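Local coordinates for periplasmic aliphatic sulphonates-binding protein (Escherichia coli, PDB 2X26), which probably binds aliphatic sulfonates in the periplasm, as the solute-binding component of an ABC-type alkanesulfonate transport system, at residues His106-Lys112 against Ile134-Thr140; Gln111-Ser116 against Trp156-Asp160; Pro82-Glu87 against Asp177-Gln183; Asn118-Arg122 against Gln263-Phe268. All blocks are in the same frame, centred on the assembly; numbering follows the deposited sequence. Where two conformers were deposited one is given.

Interaction 1 (His106-Lys112 against Ile134-Thr140); sequences HKVAFQK and IQPTYLT
F110 and Y138 stand side by side on one face of two parallel strands, 107-110 and 135-138, the strands of a beta-alpha-beta unit whose connecting helix 115-126 packs over that face through L120. The side chains point the same way and the rings meet obliquely: the planes are inclined by 71°, and F110 CZ lies 3.5 Å from Y138 CE1. F110 CG sits between its backbone N and carbonyl carbon (chi1 58°), which leans the ring over the neighbouring strand, where P136 CB meets its edge 3.9 Å from CZ. With alanine at F110 the ring is gone, and P136 and Y138 would probably lose their common partner, opening a gap under the helix. Beyond the strand, K112 closes the group, its CD over one face of the Y138 ring. At the other end V108 CG2 meets I134 CD1 at 3.8 Å.

On the reverse face A109 CB approaches L139 CD1. Five backbone hydrogen bonds, from Q135 N to H106 O through L139 N to F110 O, zip the strands together. Q135 O takes two donors from opposite faces of its carbonyl plane: V108 N at 3.3 Å and T137 OG1 at 2.9 Å.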
loop_
_atom_site.group_PDB
_atom_site.type_symbol
_atom_site.label_atom_id
_atom_site.label_comp_id
_atom_site.label_asym_id
_atom_site.label_seq_id
_atom_site.Cartn_x
_atom_site.Cartn_y
_atom_site.Cartn_z
ATOM N N HIS A 106 16.824 6.430 -24.028
ATOM C CA HIS A 106 15.393 6.460 -24.406
ATOM C C HIS A 106 14.499 7.204 -23.426
ATOM O O HIS A 106 14.915 7.514 -22.301
ATOM C CB HIS A 106 14.864 5.045 -24.657
ATOM C CG HIS A 106 15.388 4.425 -25.907
ATOM N ND1 HIS A 106 16.235 3.341 -25.909
ATOM C CD2 HIS A 106 15.209 4.763 -27.207
ATOM C CE1 HIS A 106 16.555 3.031 -27.154
ATOM N NE2 HIS A 106 15.944 3.881 -27.961
ATOM N N LYS A 107 13.258 7.499 -23.859
ATOM C CA LYS A 107 12.293 8.205 -23.025
ATOM C C LYS A 107 11.450 7.196 -22.235
ATOM O O LYS A 107 10.860 6.276 -22.810
ATOM C CB LYS A 107 11.366 9.090 -23.876
ATOM C CG LYS A 107 12.075 10.094 -24.756
ATOM C CD LYS A 107 11.029 10.648 -25.756
ATOM C CE LYS A 107 11.583 10.984 -27.096
ATOM N NZ LYS A 107 12.093 12.377 -27.134
ATOM N N VAL A 108 11.418 7.371 -20.918
ATOM C CA VAL A 108 10.636 6.482 -20.090
ATOM C C VAL A 108 9.611 7.297 -19.293
ATOM O O VAL A 108 10.006 8.170 -18.499
ATOM C CB VAL A 108 11.559 5.716 -19.135
ATOM C CG1 VAL A 108 10.734 4.735 -18.258
ATOM C CG2 VAL A 108 12.686 4.938 -19.911
ATOM N N ALA A 109 8.319 6.972 -19.422
ATOM C CA ALA A 109 7.293 7.680 -18.680
ATOM C C ALA A 109 7.029 6.983 -17.349
ATOM O O ALA A 109 7.026 5.751 -17.301
ATOM C CB ALA A 109 6.021 7.704 -19.476
ATOM N N PHE A 110 6.783 7.775 -16.303
ATOM C CA PHE A 110 6.351 7.285 -14.965
ATOM C C PHE A 110 5.989 8.477 -14.095
ATOM O O PHE A 110 6.414 9.594 -14.397
ATOM C CB PHE A 110 7.479 6.502 -14.272
ATOM C CG PHE A 110 8.756 7.313 -14.077
ATOM C CD1 PHE A 110 9.058 7.916 -12.846
ATOM C CD2 PHE A 110 9.636 7.500 -15.146
ATOM C CE1 PHE A 110 10.240 8.676 -12.703
ATOM C CE2 PHE A 110 10.788 8.285 -15.010
ATOM C CZ PHE A 110 11.081 8.852 -13.781
ATOM N N GLN A 111 5.319 8.240 -12.966
ATOM C CA GLN A 111 4.948 9.321 -12.051
ATOM C C GLN A 111 6.076 9.650 -11.076
ATOM O O GLN A 111 6.607 8.770 -10.397
ATOM C CB GLN A 111 3.647 8.984 -11.276
ATOM C CG GLN A 111 3.167 10.189 -10.456
ATOM C CD GLN A 111 1.826 9.923 -9.763
ATOM O OE1 GLN A 111 0.769 10.189 -10.303
ATOM N NE2 GLN A 111 1.891 9.454 -8.551
ATOM N N LYS A 112 6.469 10.927 -11.010
ATOM C CA LYS A 112 7.563 11.308 -10.115
ATOM C C LYS A 112 7.191 10.959 -8.677
ATOM O O LYS A 112 6.063 11.234 -8.227
ATOM C CB LYS A 112 7.914 12.818 -10.218
ATOM C CG LYS A 112 9.163 13.177 -9.371
ATOM C CD LYS A 112 9.587 14.664 -9.519
ATOM C CE LYS A 112 10.412 15.087 -8.283
ATOM N NZ LYS A 112 11.013 16.442 -8.409
ATOM N N ILE A 134 19.018 8.141 -19.117
ATOM C CA ILE A 134 17.788 8.123 -19.937
ATOM C C ILE A 134 17.148 9.520 -19.955
ATOM O O ILE A 134 17.719 10.480 -19.427
ATOM C CB ILE A 134 16.724 7.115 -19.407
ATOM C CG1 ILE A 134 16.233 7.538 -18.032
ATOM C CG2 ILE A 134 17.340 5.692 -19.289
ATOM C CD1 ILE A 134 14.960 6.832 -17.548
ATOM N N GLN A 135 15.970 9.622 -20.551
ATOM C CA GLN A 135 15.177 10.846 -20.502
ATOM C C GLN A 135 13.922 10.636 -19.636
ATOM O O GLN A 135 12.887 10.176 -20.152
ATOM C CB GLN A 135 14.803 11.275 -21.927
ATOM C CG GLN A 135 15.966 11.872 -22.727
ATOM C CD GLN A 135 15.532 12.961 -23.714
ATOM O OE1 GLN A 135 14.981 12.676 -24.781
ATOM N NE2 GLN A 135 15.796 14.215 -23.360
ATOM N N PRO A 136 14.008 10.938 -18.313
ATOM C CA PRO A 136 12.857 10.639 -17.447
ATOM C C PRO A 136 11.754 11.549 -17.797
ATOM O O PRO A 136 11.987 12.769 -17.989
ATOM C CB PRO A 136 13.375 10.971 -16.035
ATOM C CG PRO A 136 14.879 10.810 -16.147
ATOM C CD PRO A 136 15.147 11.430 -17.508
ATOM N N THR A 137 10.555 10.987 -17.915
ATOM C CA THR A 137 9.435 11.721 -18.467
ATOM C C THR A 137 8.306 11.655 -17.433
ATOM O O THR A 137 7.607 10.636 -17.340
ATOM C CB THR A 137 9.007 11.073 -19.777
ATOM O OG1 THR A 137 10.127 11.048 -20.689
ATOM C CG2 THR A 137 7.909 11.852 -20.383
ATOM N N TYR A 138 8.192 12.719 -16.641
ATOM C CA TYR A 138 7.389 12.660 -15.414
ATOM C C TYR A 138 5.925 12.902 -15.736
ATOM O O TYR A 138 5.563 14.006 -16.108
ATOM C CB TYR A 138 7.896 13.690 -14.404
ATOM C CG TYR A 138 9.362 13.482 -13.979
ATOM C CD1 TYR A 138 9.705 12.415 -13.165
ATOM C CD2 TYR A 138 10.386 14.384 -14.381
ATOM C CE1 TYR A 138 11.011 12.208 -12.743
ATOM C CE2 TYR A 138 11.727 14.164 -13.968
ATOM C CZ TYR A 138 12.010 13.065 -13.140
ATOM O OH TYR A 138 13.289 12.763 -12.677
ATOM N N LEU A 139 5.091 11.858 -15.624
ATOM C CA LEU A 139 3.681 11.953 -16.041
ATOM C C LEU A 139 2.795 11.103 -15.154
ATOM O O LEU A 139 3.168 10.006 -14.816
ATOM C CB LEU A 139 3.542 11.411 -17.454
ATOM C CG LEU A 139 4.308 12.184 -18.556
ATOM C CD1 LEU A 139 4.201 11.459 -19.892
ATOM C CD2 LEU A 139 3.670 13.556 -18.615
ATOM N N THR A 140 1.570 11.556 -14.893
ATOM C CA THR A 140 0.638 10.717 -14.131
ATOM C C THR A 140 0.081 9.625 -15.062
ATOM O O THR A 140 0.306 9.691 -16.266
ATOM C CB THR A 140 -0.455 11.572 -13.520
ATOM O OG1 THR A 140 -1.191 12.188 -14.580
ATOM C CG2 THR A 140 0.189 12.674 -12.617
#

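Interaction 2 (Gln111-Ser116 against Trp156-Asp160); sequences QKGSSS and WAIWD
The hydroxyl of S114, pressed against the edge of the W159 ring with OG 3.6 Å from CZ3, is a junction of several polar bonds. S114 OG donates to Q111 O at 2.7 Å and receives weak bonds from S116 N and from H117 N, which makes S114 the N-cap of helix 115-126. Q111 O also takes S114 N, from the same face of its carbonyl plane, so the type II turn Q111-S114 is closed by backbone and side chain together.

W159 is the broad partner on the strand side. Its CG lies between the backbone N and the carbonyl carbon (chi1 54°), which swings the six-membered ring across the start of the helix. There S116 OG meets the ring edge 3.3 Å from CE3, while S115 OG approaches CE3 obliquely at 3.5 Å. I158 CD1 lies over one face of the indole, and Y162 meets it edge-to-face. S116 CB also packs on A157 CB at 3.9 Å.

Water 1 joins the backbones, accepting from Q111 N and donating to A157 O at 2.7 Å. The S115 hydroxyl is bonded to the E87 carboxylate, which S116 OG reaches weakly; lying near a helix N-terminus, this carboxylate is probably stabilised in its charged form. A helix entered through a short turn after a parallel strand, here beside the end of the neighbouring strand, is common in the alpha/beta lobes of periplasmic binding proteins, where such turns may border the ligand cleft.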
loop_
_atom_site.group_PDB
_atom_site.type_symbol
_atom_site.label_atom_id
_atom_site.label_comp_id
_atom_site.label_asym_id
_atom_site.label_seq_id
_atom_site.Cartn_x
_atom_site.Cartn_y
_atom_site.Cartn_z
ATOM N N GLN A 111 5.319 8.240 -12.966
ATOM C CA GLN A 111 4.948 9.321 -12.051
ATOM C C GLN A 111 6.076 9.650 -11.076
ATOM O O GLN A 111 6.607 8.770 -10.397
ATOM C CB GLN A 111 3.647 8.984 -11.276
ATOM C CG GLN A 111 3.167 10.189 -10.456
ATOM C CD GLN A 111 1.826 9.923 -9.763
ATOM O OE1 GLN A 111 0.769 10.189 -10.303
ATOM N NE2 GLN A 111 1.891 9.454 -8.551
ATOM N N LYS A 112 6.469 10.927 -11.010
ATOM C CA LYS A 112 7.563 11.308 -10.115
ATOM C C LYS A 112 7.191 10.959 -8.677
ATOM O O LYS A 112 6.063 11.234 -8.227
ATOM C CB LYS A 112 7.914 12.818 -10.218
ATOM C CG LYS A 112 9.163 13.177 -9.371
ATOM C CD LYS A 112 9.587 14.664 -9.519
ATOM C CE LYS A 112 10.412 15.087 -8.283
ATOM N NZ LYS A 112 11.013 16.442 -8.409
ATOM N N GLY A 113 8.141 10.361 -7.955
ATOM C CA GLY A 113 7.953 10.126 -6.536
ATOM C C GLY A 113 7.142 8.888 -6.228
ATOM O O GLY A 113 6.941 8.575 -5.060
ATOM N N SER A 114 6.687 8.185 -7.267
ATOM C CA SER A 114 5.782 7.018 -7.096
ATOM C C SER A 114 6.550 5.684 -6.911
ATOM O O SER A 114 7.787 5.625 -7.014
ATOM C CB SER A 114 4.872 6.906 -8.320
ATOM O OG SER A 114 5.637 6.440 -9.409
ATOM N N SER A 115 5.808 4.607 -6.701
ATOM C CA SER A 115 6.411 3.254 -6.664
ATOM C C SER A 115 7.147 2.952 -7.995
ATOM O O SER A 115 8.139 2.209 -7.993
ATOM C CB SER A 115 5.335 2.214 -6.433
ATOM O OG SER A 115 4.333 2.334 -7.453
ATOM N N SER A 116 6.662 3.490 -9.131
ATOM C CA SER A 116 7.353 3.281 -10.418
ATOM C C SER A 116 8.715 4.023 -10.492
ATOM O O SER A 116 9.648 3.519 -11.115
ATOM C CB SER A 116 6.493 3.675 -11.627
ATOM O OG SER A 116 5.333 2.842 -11.665
ATOM N N TRP A 156 7.043 2.538 -20.312
ATOM C CA TRP A 156 6.140 3.085 -19.304
ATOM C C TRP A 156 6.296 2.234 -18.041
ATOM O O TRP A 156 6.061 1.007 -18.037
ATOM C CB TRP A 156 4.684 3.081 -19.801
ATOM C CG TRP A 156 3.650 3.639 -18.845
ATOM C CD1 TRP A 156 3.849 4.549 -17.867
ATOM C CD2 TRP A 156 2.248 3.371 -18.858
ATOM N NE1 TRP A 156 2.664 4.837 -17.225
ATOM C CE2 TRP A 156 1.666 4.126 -17.828
ATOM C CE3 TRP A 156 1.434 2.520 -19.619
ATOM C CZ2 TRP A 156 0.307 4.076 -17.533
ATOM C CZ3 TRP A 156 0.066 2.480 -19.330
ATOM C CH2 TRP A 156 -0.472 3.248 -18.301
ATOM N N ALA A 157 6.741 2.874 -16.978
ATOM C CA ALA A 157 6.866 2.158 -15.704
ATOM C C ALA A 157 5.611 2.480 -14.920
ATOM O O ALA A 157 5.282 3.657 -14.712
ATOM C CB ALA A 157 8.127 2.606 -14.968
ATOM N N ILE A 158 4.865 1.435 -14.559
ATOM C CA ILE A 158 3.514 1.585 -13.993
ATOM C C ILE A 158 3.095 0.392 -13.145
ATOM O O ILE A 158 3.682 -0.695 -13.233
ATOM C CB ILE A 158 2.471 1.831 -15.175
ATOM C CG1 ILE A 158 1.095 2.320 -14.650
ATOM C CG2 ILE A 158 2.378 0.616 -16.072
ATOM C CD1 ILE A 158 1.149 3.657 -13.901
ATOM N N TRP A 159 2.100 0.618 -12.271
ATOM C CA TRP A 159 1.556 -0.398 -11.390
ATOM C C TRP A 159 0.200 -0.937 -11.880
ATOM O O TRP A 159 -0.414 -0.397 -12.809
ATOM C CB TRP A 159 1.417 0.162 -9.971
ATOM C CG TRP A 159 0.620 1.436 -9.882
ATOM C CD1 TRP A 159 -0.700 1.560 -9.635
ATOM C CD2 TRP A 159 1.140 2.787 -10.021
ATOM N NE1 TRP A 159 -1.066 2.906 -9.610
ATOM C CE2 TRP A 159 0.057 3.673 -9.827
ATOM C CE3 TRP A 159 2.430 3.318 -10.234
ATOM C CZ2 TRP A 159 0.204 5.088 -9.879
ATOM C CZ3 TRP A 159 2.575 4.729 -10.263
ATOM C CH2 TRP A 159 1.476 5.579 -10.117
ATOM N N ASP A 160 -0.234 -2.030 -11.275
ATOM C CA ASP A 160 -1.576 -2.581 -11.537
ATOM C C ASP A 160 -2.616 -1.706 -10.822
ATOM O O ASP A 160 -2.398 -1.267 -9.671
ATOM C CB ASP A 160 -1.615 -4.002 -10.974
ATOM C CG ASP A 160 -1.793 -5.071 -12.021
ATOM O OD1 ASP A 160 -2.229 -4.739 -13.158
ATOM O OD2 ASP A 160 -1.592 -6.282 -11.630
HETATM O O HOH W 1 4.053 5.496 -13.162
#

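Interaction 3 (Pro82-Glu87 against Asp177-Gln183); sequences PKPKAE and DGTDLNQ
P84 and G178 supply the one clear hydrogen bond between these loops, G178 N to P84 O at 2.9 Å and nearly straight at 158°. A softer polar contact lies next to it, D177 CA-H against E87 O. Within its own loop the D177 carboxylate is held twice: OD1 accepts T179 N at 2.9 Å, an Asx turn, and also takes T179 OG1 at 2.8 Å, both from the same face of its plane. These bonds hold the carboxylate beside K85, whose CG runs along it while the charges stay well apart, with NZ 6.8 Å from OD2.

Van der Waals contacts complete the joint. P82 CB rests on Q183 CB at 3.6 Å, and P84 CB lies against the peptide between G178 and T179. The extended Q183 chain carries its amide across E87, OE1 reaching P84 CA at 3.3 Å and NE2 nearing E87 CG. G178, without a side chain, sits close to that OE1.

Two crossings between the lobes meet here, one leading from strand 74-80 to strand 87-92 and the other returning from 172-177 to 186-191, a paired connection as in hinged periplasmic binding proteins; L119 of helix 115-126 packs against E87, L181 and Q183.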
loop_
_atom_site.group_PDB
_atom_site.type_symbol
_atom_site.label_atom_id
_atom_site.label_comp_id
_atom_site.label_asym_id
_atom_site.label_seq_id
_atom_site.Cartn_x
_atom_site.Cartn_y
_atom_site.Cartn_z
ATOM N N PRO A 82 5.309 -7.959 -0.704
ATOM C CA PRO A 82 5.405 -7.225 -1.942
ATOM C C PRO A 82 4.717 -7.962 -3.116
ATOM O O PRO A 82 4.498 -9.167 -3.043
ATOM C CB PRO A 82 6.923 -7.216 -2.230
ATOM C CG PRO A 82 7.506 -8.264 -1.487
ATOM C CD PRO A 82 6.578 -8.598 -0.330
ATOM N N LYS A 83 4.411 -7.199 -4.165
ATOM C CA LYS A 83 3.754 -7.754 -5.356
ATOM C C LYS A 83 4.664 -7.515 -6.536
ATOM O O LYS A 83 4.368 -6.665 -7.376
ATOM C CB LYS A 83 2.406 -7.033 -5.612
ATOM C CG LYS A 83 1.369 -7.163 -4.480
ATOM C CD LYS A 83 -0.065 -6.712 -4.958
ATOM C CE LYS A 83 -0.117 -5.453 -5.880
ATOM N NZ LYS A 83 -1.368 -5.279 -6.797
ATOM N N PRO A 84 5.750 -8.300 -6.651
ATOM C CA PRO A 84 6.716 -7.973 -7.744
ATOM C C PRO A 84 6.165 -8.134 -9.154
ATOM O O PRO A 84 6.584 -7.392 -10.042
ATOM C CB PRO A 84 7.854 -8.948 -7.513
ATOM C CG PRO A 84 7.280 -10.097 -6.707
ATOM C CD PRO A 84 6.215 -9.420 -5.819
ATOM N N LYS A 85 5.182 -9.012 -9.325
ATOM C CA LYS A 85 4.563 -9.265 -10.630
ATOM C C LYS A 85 3.526 -8.223 -11.039
ATOM O O LYS A 85 3.044 -8.255 -12.159
ATOM C CB LYS A 85 3.898 -10.640 -10.641
ATOM C CG LYS A 85 4.955 -11.758 -10.517
ATOM C CD LYS A 85 4.310 -13.127 -10.269
ATOM C CE LYS A 85 5.199 -14.252 -10.891
ATOM N NZ LYS A 85 4.953 -15.647 -10.370
ATOM N N ALA A 86 3.230 -7.301 -10.121
ATOM C CA ALA A 86 2.229 -6.270 -10.306
ATOM C C ALA A 86 2.857 -4.889 -10.599
ATOM O O ALA A 86 2.160 -3.916 -10.846
ATOM C CB ALA A 86 1.407 -6.214 -9.011
ATOM N N GLU A 87 4.180 -4.782 -10.541
ATOM C CA GLU A 87 4.861 -3.483 -10.713
ATOM C C GLU A 87 5.855 -3.672 -11.879
ATOM O O GLU A 87 6.751 -4.455 -11.768
ATOM C CB GLU A 87 5.562 -3.151 -9.380
ATOM C CG GLU A 87 6.213 -1.771 -9.286
ATOM C CD GLU A 87 5.226 -0.725 -8.722
ATOM O OE1 GLU A 87 4.554 -1.055 -7.723
ATOM O OE2 GLU A 87 5.147 0.386 -9.281
ATOM N N ASP A 177 9.966 -6.727 -14.274
ATOM C CA ASP A 177 9.050 -6.537 -13.126
ATOM C C ASP A 177 9.877 -6.454 -11.848
ATOM O O ASP A 177 11.118 -6.389 -11.900
ATOM C CB ASP A 177 7.935 -7.596 -13.082
ATOM C CG ASP A 177 8.447 -8.991 -12.740
ATOM O OD1 ASP A 177 9.594 -9.151 -12.227
ATOM O OD2 ASP A 177 7.698 -9.971 -12.958
ATOM N N GLY A 178 9.215 -6.461 -10.701
ATOM C CA GLY A 178 9.949 -6.183 -9.458
ATOM C C GLY A 178 10.628 -7.380 -8.841
ATOM O O GLY A 178 11.134 -7.293 -7.689
ATOM N N THR A 179 10.654 -8.489 -9.579
ATOM C CA THR A 179 10.966 -9.801 -9.014
ATOM C C THR A 179 12.316 -9.901 -8.340
ATOM O O THR A 179 12.441 -10.437 -7.221
ATOM C CB THR A 179 10.871 -10.927 -10.080
ATOM O OG1 THR A 179 9.495 -11.186 -10.363
ATOM C CG2 THR A 179 11.504 -12.224 -9.588
ATOM N N ASP A 180 13.347 -9.424 -9.003
ATOM C CA ASP A 180 14.670 -9.586 -8.445
ATOM C C ASP A 180 15.111 -8.242 -7.811
ATOM O O ASP A 180 16.299 -8.022 -7.543
ATOM C CB ASP A 180 15.615 -10.159 -9.519
ATOM C CG ASP A 180 15.190 -11.573 -9.996
ATOM O OD1 ASP A 180 14.776 -12.406 -9.151
ATOM O OD2 ASP A 180 15.283 -11.867 -11.208
ATOM N N LEU A 181 14.118 -7.363 -7.564
ATOM C CA LEU A 181 14.355 -6.022 -7.023
ATOM C C LEU A 181 14.140 -5.890 -5.522
ATOM O O LEU A 181 14.126 -4.758 -5.015
ATOM C CB LEU A 181 13.581 -4.936 -7.806
ATOM C CG LEU A 181 13.952 -4.870 -9.292
ATOM C CD1 LEU A 181 13.081 -3.883 -10.036
ATOM C CD2 LEU A 181 15.425 -4.520 -9.492
ATOM N N ASN A 182 14.011 -7.041 -4.841
ATOM C CA ASN A 182 13.813 -7.134 -3.374
ATOM C C ASN A 182 12.932 -6.014 -2.845
ATOM O O ASN A 182 13.357 -5.116 -2.112
ATOM C CB ASN A 182 15.133 -7.230 -2.592
ATOM C CG ASN A 182 15.866 -8.526 -2.844
ATOM O OD1 ASN A 182 15.652 -9.192 -3.864
ATOM N ND2 ASN A 182 16.749 -8.894 -1.918
ATOM N N GLN A 183 11.671 -6.087 -3.236
ATOM C CA GLN A 183 10.697 -5.140 -2.780
ATOM C C GLN A 183 10.255 -5.314 -1.309
ATOM O O GLN A 183 10.431 -6.353 -0.687
ATOM C CB GLN A 183 9.542 -5.187 -3.751
ATOM C CG GLN A 183 9.945 -4.751 -5.148
ATOM C CD GLN A 183 8.751 -4.549 -6.018
ATOM O OE1 GLN A 183 7.900 -5.426 -6.095
ATOM N NE2 GLN A 183 8.652 -3.392 -6.664
#

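Interaction 4 (Asn118-Arg122 against Gln263-Phe268); sequences NLLLR and QTADLF
Contact between N118-R122 and Q263-F268 is a steep helix-helix crossing made mainly by side chains, joining helix 115-126 of the lobe that holds strands 107-110 and 135-138 to helix 255-270 near the end of the fold. The axes of 118-122 and 263-268 cross at 84° and approach to 11.6 Å, so long side chains must span the distance. L267 is the central contact on its side: its CD2 reaches L121 CD1 at 4.0 Å, N118 OD1 at 3.7 Å and R122 NE at 4.0 Å. The two leucines overlap flank to flank, with reversed directions.

N118 comes in at about a right angle to F268. Its CB lies at the edge of the F268 ring, in plane, 3.8 Å from CE1, and CG anti to the backbone N (chi1 179°) carries the amide on so that OD1 also meets that edge. T264 adds its methyl CG2, 3.6 Å from the same oxygen, and packs from its own helix onto I62 and I65 of helix 62-69.

R122 grips N118 OD1 side-on with NE (2.8 Å, 167°) and NH2, both bonds lying in the guanidinium plane. With a leucine in place of R122, N118 OD1 would probably be left without these two donors and the amide set free to turn.

The chemistry implies that van der Waals contact, partly of polar groups against methyls and a ring edge, joins the helices, while the clear hydrogen bonds described here stay within helix 115-126, satisfying a buried amide oxygen beside leucine and phenylalanine.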
loop_
_atom_site.group_PDB
_atom_site.type_symbol
_atom_site.label_atom_id
_atom_site.label_comp_id
_atom_site.label_asym_id
_atom_site.label_seq_id
_atom_site.Cartn_x
_atom_site.Cartn_y
_atom_site.Cartn_z
ATOM N N ASN A 118 10.606 4.449 -7.925
ATOM C CA ASN A 118 11.491 3.618 -7.112
ATOM C C ASN A 118 11.940 2.411 -7.945
ATOM O O ASN A 118 13.135 2.077 -7.981
ATOM C CB ASN A 118 10.761 3.183 -5.817
ATOM C CG ASN A 118 11.583 2.310 -4.938
ATOM O OD1 ASN A 118 12.673 2.698 -4.486
ATOM N ND2 ASN A 118 11.058 1.120 -4.621
ATOM N N LEU A 119 10.989 1.772 -8.632
ATOM C CA LEU A 119 11.304 0.557 -9.420
ATOM C C LEU A 119 12.317 0.933 -10.474
ATOM O O LEU A 119 13.305 0.227 -10.667
ATOM C CB LEU A 119 10.059 -0.008 -10.144
ATOM C CG LEU A 119 10.347 -1.186 -11.108
ATOM C CD1 LEU A 119 10.116 -2.388 -10.362
ATOM C CD2 LEU A 119 9.389 -1.193 -12.227
ATOM N N LEU A 120 12.098 2.075 -11.115
ATOM C CA LEU A 120 12.956 2.484 -12.226
ATOM C C LEU A 120 14.357 2.831 -11.775
ATOM O O LEU A 120 15.325 2.392 -12.429
ATOM C CB LEU A 120 12.350 3.636 -13.040
ATOM C CG LEU A 120 13.141 4.021 -14.282
ATOM C CD1 LEU A 120 13.257 2.870 -15.341
ATOM C CD2 LEU A 120 12.526 5.298 -14.904
ATOM N N LEU A 121 14.505 3.599 -10.684
ATOM C CA LEU A 121 15.859 3.864 -10.121
ATOM C C LEU A 121 16.600 2.555 -9.847
ATOM O O LEU A 121 17.774 2.436 -10.195
ATOM C CB LEU A 121 15.791 4.642 -8.799
ATOM C CG LEU A 121 15.522 6.153 -8.893
ATOM C CD1 LEU A 121 15.304 6.685 -7.493
ATOM C CD2 LEU A 121 16.746 6.814 -9.489
ATOM N N ARG A 122 15.910 1.585 -9.223
ATOM C CA ARG A 122 16.538 0.300 -8.881
ATOM C C ARG A 122 16.851 -0.590 -10.070
ATOM O O ARG A 122 17.934 -1.186 -10.124
ATOM C CB ARG A 122 15.677 -0.465 -7.901
ATOM C CG ARG A 122 15.654 0.190 -6.527
ATOM C CD ARG A 122 14.540 -0.416 -5.753
ATOM N NE ARG A 122 14.276 0.391 -4.577
ATOM C CZ ARG A 122 14.798 0.155 -3.380
ATOM N NH1 ARG A 122 15.618 -0.892 -3.183
ATOM N NH2 ARG A 122 14.476 0.969 -2.386
ATOM N N GLN A 263 16.375 1.270 3.479
ATOM C CA GLN A 263 17.118 1.396 2.221
ATOM C C GLN A 263 16.380 2.356 1.266
ATOM O O GLN A 263 16.982 3.252 0.644
ATOM C CB GLN A 263 17.310 0.012 1.546
ATOM C CG GLN A 263 18.519 -0.846 2.001
ATOM C CD GLN A 263 18.347 -2.342 1.659
ATOM O OE1 GLN A 263 17.855 -2.704 0.587
ATOM N NE2 GLN A 263 18.738 -3.204 2.585
ATOM N N THR A 264 15.068 2.158 1.122
ATOM C CA THR A 264 14.292 3.009 0.213
ATOM C C THR A 264 14.255 4.470 0.706
ATOM O O THR A 264 14.349 5.436 -0.083
ATOM C CB THR A 264 12.855 2.475 0.045
ATOM O OG1 THR A 264 12.937 1.112 -0.433
ATOM C CG2 THR A 264 12.073 3.341 -0.978
ATOM N N ALA A 265 14.100 4.641 2.017
ATOM C CA ALA A 265 14.132 6.005 2.572
ATOM C C ALA A 265 15.473 6.655 2.274
ATOM O O ALA A 265 15.518 7.815 1.842
ATOM C CB ALA A 265 13.846 6.022 4.052
ATOM N N ASP A 266 16.554 5.892 2.434
ATOM C CA ASP A 266 17.879 6.429 2.094
ATOM C C ASP A 266 17.988 6.798 0.623
ATOM O O ASP A 266 18.450 7.903 0.304
ATOM C CB ASP A 266 19.007 5.482 2.479
ATOM C CG ASP A 266 19.039 5.166 3.973
ATOM O OD1 ASP A 266 18.439 5.898 4.790
ATOM O OD2 ASP A 266 19.674 4.149 4.317
ATOM N N LEU A 267 17.532 5.909 -0.261
ATOM C CA LEU A 267 17.530 6.176 -1.702
ATOM C C LEU A 267 16.772 7.470 -2.041
ATOM O O LEU A 267 17.256 8.316 -2.817
ATOM C CB LEU A 267 16.880 5.011 -2.464
ATOM C CG LEU A 267 16.906 5.084 -4.005
ATOM C CD1 LEU A 267 18.370 5.149 -4.496
ATOM C CD2 LEU A 267 16.116 3.928 -4.692
ATOM N N PHE A 268 15.582 7.624 -1.465
ATOM C CA PHE A 268 14.794 8.823 -1.689
ATOM C C PHE A 268 15.467 10.093 -1.157
ATOM O O PHE A 268 15.505 11.103 -1.868
ATOM C CB PHE A 268 13.341 8.666 -1.220
ATOM C CG PHE A 268 12.450 8.035 -2.262
ATOM C CD1 PHE A 268 12.783 6.810 -2.834
ATOM C CD2 PHE A 268 11.261 8.663 -2.678
ATOM C CE1 PHE A 268 11.947 6.229 -3.828
ATOM C CE2 PHE A 268 10.463 8.093 -3.647
ATOM C CZ PHE A 268 10.790 6.875 -4.212
HETATM O O HOH W 2 14.910 -1.619 -0.178
#

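How the interactions relate
Helix 115-126 ties the set together. Its first turn belongs to interaction 2 and its middle to interaction 4, while interaction 1 pairs the strands before and after it. Interactions 1 and 2 share Q111 and K112, lie about 9 Å apart between centres, and use one five-stranded sheet, where strand 107-110 sits between 135-138 and 155-159. Along the chain, interaction 3 brackets both, since 82-87 precedes and 177-183 follows their segments; its centre is about 13 Å from those of interactions 2 and 4. Segment 263-268 arrives last, from the C-terminal helices. One lobe's sheet and helix are thus linked to the interlobe crossings and to later chain, consistent with a two-lobed binding protein.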